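PDB 6SWI: Two-component response regulator from Geobacillus stearothermophilus, which probably binds DNA through its C-terminal helix-turn-helix domain to control genes for the use of arabinan. Local coordinates for residues A[49-52]-A[53-57]; A[40-43]-A[44-47]; A[60-63]-A[64-68]. All coordinates share one frame; numbering follows the deposited sequence. Where two conformers were deposited one is given.

Contact 1 (A[49-52]-A[53-57])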
loop_
_atom_site.group_PDB
_atom_site.type_symbol
_atom_site.label_atom_id
_atom_site.label_comp_id
_atom_site.label_asym_id
_atom_site.label_seq_id
_atom_site.Cartn_x
_atom_site.Cartn_y
_atom_site.Cartn_z
ATOM N N ILE A 49 -11.677 -1.451 9.623
ATOM C CA ILE A 49 -11.242 -2.117 8.407
ATOM C C ILE A 49 -10.433 -3.343 8.824
ATOM O O ILE A 49 -9.759 -3.331 9.857
ATOM C CB ILE A 49 -10.420 -1.085 7.594
ATOM C CG1 ILE A 49 -10.021 -1.602 6.226
ATOM C CG2 ILE A 49 -9.205 -0.602 8.381
ATOM C CD1 ILE A 49 -9.414 -0.515 5.338
ATOM N N SER A 50 -10.511 -4.401 8.022
ATOM C CA SER A 50 -9.766 -5.614 8.303
ATOM C C SER A 50 -8.271 -5.400 8.074
ATOM O O SER A 50 -7.844 -4.484 7.370
ATOM C CB SER A 50 -10.233 -6.732 7.384
ATOM O OG SER A 50 -9.800 -6.468 6.079
ATOM N N PHE A 51 -7.474 -6.293 8.661
ATOM C CA PHE A 51 -6.032 -6.279 8.440
ATOM C C PHE A 51 -5.698 -6.266 6.954
ATOM O O PHE A 51 -4.893 -5.449 6.496
ATOM C CB PHE A 51 -5.396 -7.487 9.134
ATOM C CG PHE A 51 -3.903 -7.581 8.949
ATOM C CD1 PHE A 51 -3.360 -8.159 7.818
ATOM C CD2 PHE A 51 -3.048 -7.108 9.927
ATOM C CE1 PHE A 51 -1.983 -8.247 7.656
ATOM C CE2 PHE A 51 -1.684 -7.201 9.782
ATOM C CZ PHE A 51 -1.150 -7.763 8.643
ATOM N N ILE A 52 -6.292 -7.172 6.174
ATOM C CA ILE A 52 -5.934 -7.272 4.762
ATOM C C ILE A 52 -6.292 -5.993 4.016
ATOM O O ILE A 52 -5.552 -5.537 3.141
ATOM C CB ILE A 52 -6.564 -8.525 4.121
ATOM C CG1 ILE A 52 -6.078 -8.685 2.681
ATOM C CG2 ILE A 52 -8.087 -8.480 4.179
ATOM C CD1 ILE A 52 -4.591 -8.828 2.587
ATOM N N HIS A 53 -7.444 -5.396 4.344
ATOM C CA HIS A 53 -7.819 -4.172 3.650
ATOM C C HIS A 53 -6.905 -3.020 4.047
ATOM O O HIS A 53 -6.524 -2.208 3.200
ATOM C CB HIS A 53 -9.285 -3.840 3.902
ATOM C CG HIS A 53 -10.252 -4.809 3.293
ATOM N ND1 HIS A 53 -9.975 -5.550 2.161
ATOM C CD2 HIS A 53 -11.505 -5.153 3.669
ATOM C CE1 HIS A 53 -11.018 -6.311 1.875
ATOM N NE2 HIS A 53 -11.958 -6.088 2.773
ATOM N N LEU A 54 -6.538 -2.934 5.326
ATOM C CA LEU A 54 -5.601 -1.908 5.771
ATOM C C LEU A 54 -4.255 -2.069 5.075
ATOM O O LEU A 54 -3.682 -1.110 4.547
ATOM C CB LEU A 54 -5.430 -2.020 7.284
ATOM C CG LEU A 54 -4.323 -1.183 7.916
ATOM C CD1 LEU A 54 -4.607 0.296 7.716
ATOM C CD2 LEU A 54 -4.175 -1.513 9.393
ATOM N N LEU A 55 -3.723 -3.287 5.072
ATOM C CA LEU A 55 -2.437 -3.536 4.435
ATOM C C LEU A 55 -2.504 -3.224 2.944
ATOM O O LEU A 55 -1.592 -2.600 2.379
ATOM C CB LEU A 55 -2.057 -4.995 4.662
ATOM C CG LEU A 55 -0.784 -5.506 3.989
ATOM C CD1 LEU A 55 0.426 -4.671 4.386
ATOM C CD2 LEU A 55 -0.578 -6.970 4.322
ATOM N N THR A 56 -3.579 -3.659 2.290
ATOM C CA THR A 56 -3.715 -3.395 0.861
ATOM C C THR A 56 -3.795 -1.901 0.584
ATOM O O THR A 56 -3.179 -1.406 -0.366
ATOM C CB THR A 56 -4.931 -4.136 0.299
ATOM O OG1 THR A 56 -4.781 -5.543 0.532
ATOM C CG2 THR A 56 -5.098 -3.886 -1.198
ATOM N N LYS A 57 -4.540 -1.165 1.408
ATOM C CA LYS A 57 -4.646 0.272 1.208
ATOM C C LYS A 57 -3.286 0.947 1.322
ATOM O O LYS A 57 -2.932 1.786 0.485
ATOM C CB LYS A 57 -5.632 0.880 2.198
ATOM C CG LYS A 57 -5.808 2.371 1.994
ATOM C CD LYS A 57 -7.021 2.881 2.733
ATOM C CE LYS A 57 -6.908 2.587 4.213
ATOM N NZ LYS A 57 -8.104 3.067 4.942
#
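S50 turns its hydroxyl forward to H53, in the first turn of helix 51-69. Its OG lies between the backbone N and the carbonyl carbon (chi1 71°). From there S50 OG accepts from H53 N at 3.1 Å, with an N-H...O angle of 161°. This is the N-cap bond of the helix. The H53 side chain comes in beside the same oxygen, and H53 CD2 lies 3.2 Å from S50 OG. I52 CG2 sits over one face of the H53 ring, 4.0 Å above its plane and toward the rim. I49 CG1 meets the base of the H53 side chain, 3.3 Å from H53 CB. I49 and I52 each have two deposited conformers, so these approaches are less certain. F51, the first residue of the helix, sends its ring along the same side as L55, one turn on. L55 CD2 comes to 3.8 Å from F51 CE1. On another side of the helix the I52 carbonyl is gripped twice by T56. T56 OG1 donates to I52 O at 2.7 Å, and T56 N reaches the same oxygen at 2.9 Å. The two donors arrive from opposite faces of the carbonyl plane. F51, L54 and L55 all touch I14 of helix 5-17. This is a serine N-cap, consistent with the start of the long helix that links the two helix-turn-helix units of AraC-type DNA-binding domains.

Contact 2 (A[40-43]-A[44-47]); sequences SRMI and KQEL
L47 N donates to I43 O at 2.8 Å, the shortest polar bond here, in the last turn of helix 36-47. The L47 side chain also stays close to this carbonyl, with L47 CB 3.3 Å from I43 O. The two side chains cross at a slant, and their branches meet as I43 CG2 against L47 CD1 at 4.1 Å. I43 CG2 points opposite its backbone N, which turns this methyl along the helix to L47. On another side of the helix, M42 and E46 both leave in one direction, with E46 one turn on. The M42 chain bends at chi2 (-69°) and again at chi3 (-79°). These bends bring M42 CE to 3.6 Å from E46 OE2. The E46 chain runs out straight past CG, and E46 CG packs 3.4 Å from M42 O. The polar end of E46 has its main partner elsewhere, because OE2 is hydrogen-bonded to S4 OG near the N terminus. M42, E46 and L47 all touch V7 of helix 5-17. Backbone bonds from K44 N to S40 O and from Q45 N to R41 O complete the regular helical turns. R41, K44 and Q45 are on the exposed side. Helix 36-47 follows helix 25-32 after a short turn. This is consistent with the second helix of a helix-turn-helix motif, probably the DNA-recognition helix, as in AraC-type regulators.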
loop_
_atom_site.group_PDB
_atom_site.type_symbol
_atom_site.label_atom_id
_atom_site.label_comp_id
_atom_site.label_asym_id
_atom_site.label_seq_id
_atom_site.Cartn_x
_atom_site.Cartn_y
_atom_site.Cartn_z
ATOM N N SER A 40 -7.205 -9.600 14.932
ATOM C CA SER A 40 -8.114 -9.304 13.830
ATOM C C SER A 40 -9.317 -8.523 14.321
ATOM O O SER A 40 -9.733 -7.537 13.696
ATOM C CB SER A 40 -8.578 -10.613 13.194
ATOM O OG SER A 40 -9.393 -10.387 12.054
ATOM N N ARG A 41 -9.899 -8.960 15.439
ATOM C CA ARG A 41 -11.083 -8.301 15.966
ATOM C C ARG A 41 -10.775 -6.887 16.411
ATOM O O ARG A 41 -11.579 -5.973 16.187
ATOM C CB ARG A 41 -11.624 -9.077 17.158
ATOM C CG ARG A 41 -12.278 -10.377 16.795
ATOM C CD ARG A 41 -12.910 -11.017 18.025
ATOM N NE ARG A 41 -13.799 -10.064 18.680
ATOM C CZ ARG A 41 -13.497 -9.374 19.775
ATOM N NH1 ARG A 41 -12.328 -9.549 20.377
ATOM N NH2 ARG A 41 -14.366 -8.504 20.263
ATOM N N MET A 42 -9.629 -6.683 17.060
ATOM C CA MET A 42 -9.335 -5.357 17.588
ATOM C C MET A 42 -9.016 -4.377 16.469
ATOM O O MET A 42 -9.423 -3.213 16.531
ATOM C CB MET A 42 -8.194 -5.424 18.588
ATOM C CG MET A 42 -8.572 -6.237 19.802
ATOM S SD MET A 42 -9.802 -5.459 20.816
ATOM C CE MET A 42 -8.715 -4.332 21.648
ATOM N N ILE A 43 -8.304 -4.828 15.428
ATOM C CA ILE A 43 -8.072 -3.970 14.271
ATOM C C ILE A 43 -9.398 -3.546 13.655
ATOM O O ILE A 43 -9.626 -2.363 13.376
ATOM C CB ILE A 43 -7.156 -4.677 13.258
ATOM C CG1 ILE A 43 -5.747 -4.806 13.840
ATOM C CG2 ILE A 43 -7.161 -3.951 11.906
ATOM C CD1 ILE A 43 -4.798 -5.605 12.973
ATOM N N LYS A 44 -10.301 -4.503 13.448
ATOM C CA LYS A 44 -11.578 -4.182 12.831
ATOM C C LYS A 44 -12.390 -3.253 13.720
ATOM O O LYS A 44 -13.018 -2.310 13.233
ATOM C CB LYS A 44 -12.340 -5.473 12.528
ATOM C CG LYS A 44 -13.741 -5.274 11.963
ATOM C CD LYS A 44 -13.682 -4.548 10.626
ATOM C CE LYS A 44 -14.960 -4.739 9.821
ATOM N NZ LYS A 44 -15.391 -6.165 9.773
ATOM N N GLN A 45 -12.363 -3.484 15.030
ATOM C CA GLN A 45 -13.173 -2.681 15.933
ATOM C C GLN A 45 -12.685 -1.243 15.995
ATOM O O GLN A 45 -13.491 -0.311 16.046
ATOM C CB GLN A 45 -13.141 -3.307 17.322
ATOM C CG GLN A 45 -13.909 -2.525 18.366
ATOM C CD GLN A 45 -13.569 -2.964 19.771
ATOM O OE1 GLN A 45 -13.845 -4.098 20.160
ATOM N NE2 GLN A 45 -12.963 -2.069 20.542
ATOM N N GLU A 46 -11.368 -1.043 16.000
ATOM C CA GLU A 46 -10.819 0.286 16.222
ATOM C C GLU A 46 -10.552 1.046 14.933
ATOM O O GLU A 46 -10.741 2.265 14.885
ATOM C CB GLU A 46 -9.549 0.195 17.057
ATOM C CG GLU A 46 -9.808 -0.437 18.409
ATOM C CD GLU A 46 -8.678 -0.247 19.387
ATOM O OE1 GLU A 46 -7.817 0.630 19.154
ATOM O OE2 GLU A 46 -8.665 -0.988 20.394
ATOM N N LEU A 47 -10.122 0.353 13.889
ATOM C CA LEU A 47 -9.851 0.987 12.608
ATOM C C LEU A 47 -11.004 0.865 11.624
ATOM O O LEU A 47 -10.998 1.558 10.602
ATOM C CB LEU A 47 -8.568 0.423 11.991
ATOM C CG LEU A 47 -7.294 0.676 12.799
ATOM C CD1 LEU A 47 -6.097 -0.015 12.180
ATOM C CD2 LEU A 47 -7.040 2.167 12.903
#

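Contact 3 (A[60-63]-A[64-68]); sequences MEKA and AELLL
The second half of the long helix 51-69 carries a salt bridge between side chains three residues apart, K62 and E65. K62 NZ donates to E65 OE1 at 2.8 Å. The ammonium meets this oxygen on its syn side, 29° out of the carboxylate plane. The K62 chain meets the E65 chain at an angle. The K62 side chain sets out with CG anti to the backbone N and bends at chi2 (65°), which carries its far end over to the extended E65. The methylenes follow, with K62 CE 3.5 Å from E65 OE1. An alanine in place of the lysine is likely to leave the E65 carboxylate without its charged partner and freer to turn. The main chain beneath is regular. L67 N bonds to A63 O at 2.8 Å, and L67 CG packs 3.3 Å from that oxygen. L66 N bonds to K62 O at 2.9 Å. The buried face is built differently, with small A63 and A64 among larger residues. Here helix 74-80 brings I77 against A63, L66 and L67. Helix 86-97 sets F89 on A63 and F93 on M60 and L67, while Y104 of helix 101-108 touches A64, L67 and L68.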
loop_
_atom_site.group_PDB
_atom_site.type_symbol
_atom_site.label_atom_id
_atom_site.label_comp_id
_atom_site.label_asym_id
_atom_site.label_seq_id
_atom_site.Cartn_x
_atom_site.Cartn_y
_atom_site.Cartn_z
ATOM N N MET A 60 -1.262 0.103 -1.830
ATOM C CA MET A 60 -1.687 0.746 -3.068
ATOM C C MET A 60 -1.398 2.239 -3.040
ATOM O O MET A 60 -1.061 2.831 -4.075
ATOM C CB MET A 60 -3.166 0.450 -3.330
ATOM C CG MET A 60 -3.472 -1.039 -3.558
ATOM S SD MET A 60 -2.551 -1.777 -4.939
ATOM C CE MET A 60 -1.337 -2.764 -4.087
ATOM N N GLU A 61 -1.495 2.864 -1.866
ATOM C CA GLU A 61 -1.133 4.272 -1.790
ATOM C C GLU A 61 0.369 4.484 -1.989
ATOM O O GLU A 61 0.777 5.451 -2.641
ATOM C CB GLU A 61 -1.673 4.903 -0.513
ATOM C CG GLU A 61 -3.203 4.804 -0.434
ATOM C CD GLU A 61 -3.926 5.977 -1.087
ATOM O OE1 GLU A 61 -3.573 6.339 -2.233
ATOM O OE2 GLU A 61 -4.869 6.516 -0.468
ATOM N N LYS A 62 1.207 3.580 -1.470
ATOM C CA LYS A 62 2.639 3.670 -1.764
ATOM C C LYS A 62 2.903 3.448 -3.246
ATOM O O LYS A 62 3.738 4.132 -3.851
ATOM C CB LYS A 62 3.431 2.657 -0.942
ATOM C CG LYS A 62 4.924 2.706 -1.207
ATOM C CD LYS A 62 5.491 4.044 -0.766
ATOM C CE LYS A 62 6.985 4.062 -0.883
ATOM N NZ LYS A 62 7.561 5.302 -0.286
ATOM N N ALA A 63 2.194 2.491 -3.847
ATOM C CA ALA A 63 2.367 2.246 -5.273
ATOM C C ALA A 63 1.996 3.476 -6.082
ATOM O O ALA A 63 2.685 3.826 -7.044
ATOM C CB ALA A 63 1.514 1.057 -5.711
ATOM N N ALA A 64 0.892 4.128 -5.725
ATOM C CA ALA A 64 0.494 5.343 -6.421
ATOM C C ALA A 64 1.578 6.403 -6.318
ATOM O O ALA A 64 1.896 7.080 -7.303
ATOM C CB ALA A 64 -0.824 5.844 -5.844
ATOM N N GLU A 65 2.171 6.550 -5.134
ATOM C CA GLU A 65 3.265 7.498 -4.964
ATOM C C GLU A 65 4.425 7.169 -5.896
ATOM O O GLU A 65 4.964 8.055 -6.572
ATOM C CB GLU A 65 3.718 7.477 -3.508
ATOM C CG GLU A 65 4.935 8.303 -3.218
ATOM C CD GLU A 65 5.414 8.073 -1.810
ATOM O OE1 GLU A 65 6.480 7.448 -1.643
ATOM O OE2 GLU A 65 4.707 8.505 -0.877
ATOM N N LEU A 66 4.826 5.895 -5.943
ATOM C CA LEU A 66 5.943 5.500 -6.798
ATOM C C LEU A 66 5.613 5.678 -8.273
ATOM O O LEU A 66 6.497 6.013 -9.068
ATOM C CB LEU A 66 6.336 4.050 -6.513
ATOM C CG LEU A 66 6.965 3.802 -5.139
ATOM C CD1 LEU A 66 7.052 2.316 -4.873
ATOM C CD2 LEU A 66 8.332 4.433 -5.050
ATOM N N LEU A 67 4.359 5.465 -8.662
ATOM C CA LEU A 67 3.982 5.646 -10.057
ATOM C C LEU A 67 4.148 7.093 -10.488
ATOM O O LEU A 67 4.501 7.361 -11.640
ATOM C CB LEU A 67 2.531 5.211 -10.279
ATOM C CG LEU A 67 2.311 3.691 -10.288
ATOM C CD1 LEU A 67 0.845 3.357 -10.160
ATOM C CD2 LEU A 67 2.870 3.069 -11.558
ATOM N N LEU A 68 3.904 8.041 -9.585
ATOM C CA LEU A 68 3.952 9.445 -9.958
ATOM C C LEU A 68 5.311 10.080 -9.725
ATOM O O LEU A 68 5.661 11.040 -10.420
ATOM C CB LEU A 68 2.895 10.228 -9.182
ATOM C CG LEU A 68 1.480 9.716 -9.436
ATOM C CD1 LEU A 68 0.448 10.644 -8.811
ATOM C CD2 LEU A 68 1.197 9.498 -10.926
#

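In the fold
Following the chain from the N terminus, the three contacts come in series: 40-47, then 49-57, then 60-68. None nests within or crosses another, and each is local to its helix, so none closes a long loop. Contact 2 ends helix 36-47. Contact 1 opens helix 51-69 just afterwards, and the two touch: I43 meets F51 and L47 meets L54. Together they pack against helix 5-17 in the N-terminal half of the fold. Contact 3 lies further along helix 51-69, its centre about 16 Å from that of contact 1. It faces helices 74-80, 86-97 and 101-108. The long helix thus joins the two helical halves, consistent with an AraC-type domain.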